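PDB 1Q67: mRNA-decapping enzyme subunit 1 from Saccharomyces cerevisiae, which works with the catalytic subunit DCP2 in the complex that removes the 7-methylguanine cap from mRNAs, committing them to 5' to 3' decay. Local coordinates for residues N160-R166 with L179-G183. Sequence-based numbering, arbitrary orientation.
Sequences NSVVNKR and LECMG
Cys181 turns its thiol into the first turn of helix 160-169, where two asparagines one turn apart receive it. Its CB lies 3.5 Å from OD1 of Asn160; its SG then continues past CB of that residue and lies 3.5 Å from OD1 of Asn164. Val163 lies beside the sulfur, its CG1 4.1 Å from SG of Cys181. That CG1, anti to the backbone N (chi1 173°) and beside the carbonyl carbon, is the branch that meets the passing chain, 3.6 Å from the carbonyl O of Leu179 and close to N of Cys181.

Two waters, rather than direct bonds, link the polar groups. OD1 of Asn160 accepts from a water that in turn takes the N-H of Met182, 2.9 Å from that N, while ND2 of Asn160 donates to a second water that donates to O of Met182. As modelled, one amide thus addresses both backbone groups of a single residue.

One turn beyond Val163, Arg166 can be followed from CB outward. CB and CG simply carry the extended chain across; CD meets the Leu179 methyl CD1, NE comes to a tight 3.1 Å from that same CD1, and CZ lies 3.4 Å from it, the methyl sitting over one face of the guanidinium near its rim. NH2 is also near this methyl, NH1 more distantly. NH2 goes on to bond O of Asn177, yet NE is buried with just a long, weak ion pair to Asp174. Cutting this side chain back to an alanine is likely to uncover the Leu179 methyl and leave the Asn177 carbonyl without its guanidinium donor.

Overall, the connection leaving helix 171-176 folds back along helix 160-169 before entering edge strand 183-187, joining this pair of helices to one sheet of the PH-like beta sandwich of the Dcp1 family.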
loop_
_atom_site.group_PDB
_atom_site.type_symbol
_atom_site.label_atom_id
_atom_site.label_comp_id
_atom_site.label_asym_id
_atom_site.label_seq_id
_atom_site.Cartn_x
_atom_site.Cartn_y
_atom_site.Cartn_z
ATOM N N ASN B 160 21.996 -8.038 16.914
ATOM C CA ASN B 160 22.967 -7.057 17.381
ATOM C C ASN B 160 24.297 -7.712 17.769
ATOM O O ASN B 160 25.364 -7.172 17.488
ATOM C CB ASN B 160 22.430 -6.295 18.599
ATOM C CG ASN B 160 21.185 -5.499 18.288
ATOM O OD1 ASN B 160 20.938 -5.133 17.137
ATOM N ND2 ASN B 160 20.395 -5.209 19.321
ATOM N N SER B 161 24.233 -8.870 18.419
ATOM C CA SER B 161 25.454 -9.550 18.844
ATOM C C SER B 161 26.345 -9.877 17.655
ATOM O O SER B 161 27.569 -9.841 17.761
ATOM C CB SER B 161 25.127 -10.829 19.619
ATOM O OG SER B 161 24.577 -11.827 18.776
ATOM N N VAL B 162 25.735 -10.183 16.513
ATOM C CA VAL B 162 26.511 -10.496 15.321
ATOM C C VAL B 162 27.124 -9.222 14.748
ATOM O O VAL B 162 28.276 -9.222 14.326
ATOM C CB VAL B 162 25.636 -11.213 14.264
ATOM C CG1 VAL B 162 26.406 -11.389 12.949
ATOM C CG2 VAL B 162 25.217 -12.578 14.807
ATOM N N VAL B 163 26.367 -8.129 14.755
ATOM C CA VAL B 163 26.884 -6.865 14.249
ATOM C C VAL B 163 28.023 -6.350 15.142
ATOM O O VAL B 163 29.037 -5.855 14.641
ATOM C CB VAL B 163 25.776 -5.785 14.171
ATOM C CG1 VAL B 163 26.379 -4.432 13.802
ATOM C CG2 VAL B 163 24.739 -6.179 13.130
ATOM N N ASN B 164 27.856 -6.468 16.457
ATOM C CA ASN B 164 28.882 -6.010 17.391
ATOM C C ASN B 164 30.164 -6.830 17.264
ATOM O O ASN B 164 31.259 -6.271 17.257
ATOM C CB ASN B 164 28.365 -6.063 18.834
ATOM C CG ASN B 164 27.254 -5.060 19.089
ATOM O OD1 ASN B 164 27.247 -3.963 18.517
ATOM N ND2 ASN B 164 26.317 -5.420 19.963
ATOM N N LYS B 165 30.030 -8.147 17.161
ATOM C CA LYS B 165 31.194 -9.006 17.012
ATOM C C LYS B 165 31.927 -8.613 15.731
ATOM O O LYS B 165 33.155 -8.452 15.717
ATOM C CB LYS B 165 30.776 -10.476 16.924
ATOM C CG LYS B 165 31.957 -11.436 16.778
ATOM C CD LYS B 165 31.519 -12.817 16.318
ATOM C CE LYS B 165 30.805 -13.596 17.416
ATOM N NZ LYS B 165 31.752 -14.098 18.449
ATOM N N ARG B 166 31.160 -8.461 14.657
ATOM C CA ARG B 166 31.705 -8.081 13.357
ATOM C C ARG B 166 32.502 -6.776 13.426
ATOM O O ARG B 166 33.576 -6.668 12.831
ATOM C CB ARG B 166 30.561 -7.943 12.347
ATOM C CG ARG B 166 30.948 -7.346 11.003
ATOM C CD ARG B 166 29.689 -7.003 10.210
ATOM N NE ARG B 166 29.962 -6.272 8.974
ATOM C CZ ARG B 166 30.328 -6.841 7.833
ATOM N NH1 ARG B 166 30.469 -8.158 7.761
ATOM N NH2 ARG B 166 30.541 -6.093 6.760
ATOM N N LEU B 179 28.366 -1.672 8.828
ATOM C CA LEU B 179 27.092 -2.196 9.302
ATOM C C LEU B 179 26.896 -1.815 10.761
ATOM O O LEU B 179 27.800 -1.994 11.578
ATOM C CB LEU B 179 27.060 -3.725 9.179
ATOM C CG LEU B 179 27.187 -4.361 7.791
ATOM C CD1 LEU B 179 27.093 -5.876 7.919
ATOM C CD2 LEU B 179 26.088 -3.839 6.879
ATOM N N GLU B 180 25.722 -1.280 11.085
ATOM C CA GLU B 180 25.405 -0.904 12.459
ATOM C C GLU B 180 24.139 -1.606 12.928
ATOM O O GLU B 180 23.340 -2.071 12.110
ATOM C CB GLU B 180 25.264 0.614 12.593
ATOM C CG GLU B 180 26.614 1.314 12.731
ATOM C CD GLU B 180 26.493 2.784 13.078
ATOM O OE1 GLU B 180 25.848 3.108 14.101
ATOM O OE2 GLU B 180 27.053 3.618 12.332
ATOM N N CYS B 181 23.961 -1.696 14.243
ATOM C CA CYS B 181 22.797 -2.371 14.796
ATOM C C CYS B 181 21.467 -1.813 14.302
ATOM O O CYS B 181 21.248 -0.597 14.279
ATOM C CB CYS B 181 22.833 -2.332 16.324
ATOM S SG CYS B 181 24.111 -3.392 17.053
ATOM N N MET B 182 20.580 -2.722 13.909
ATOM C CA MET B 182 19.269 -2.348 13.423
ATOM C C MET B 182 18.421 -1.953 14.621
ATOM O O MET B 182 18.831 -2.149 15.769
ATOM C CB MET B 182 18.629 -3.525 12.688
ATOM C CG MET B 182 19.430 -4.004 11.484
ATOM S SD MET B 182 18.682 -5.421 10.623
ATOM C CE MET B 182 17.249 -4.603 9.881
ATOM N N GLY B 183 17.244 -1.398 14.353
ATOM C CA GLY B 183 16.358 -0.990 15.426
ATOM C C GLY B 183 14.893 -1.052 15.039
ATOM O O GLY B 183 14.555 -1.042 13.857
HETATM O O HOH W 1 21.261 -5.455 14.521
HETATM O O HOH W 2 18.438 -3.085 18.393
#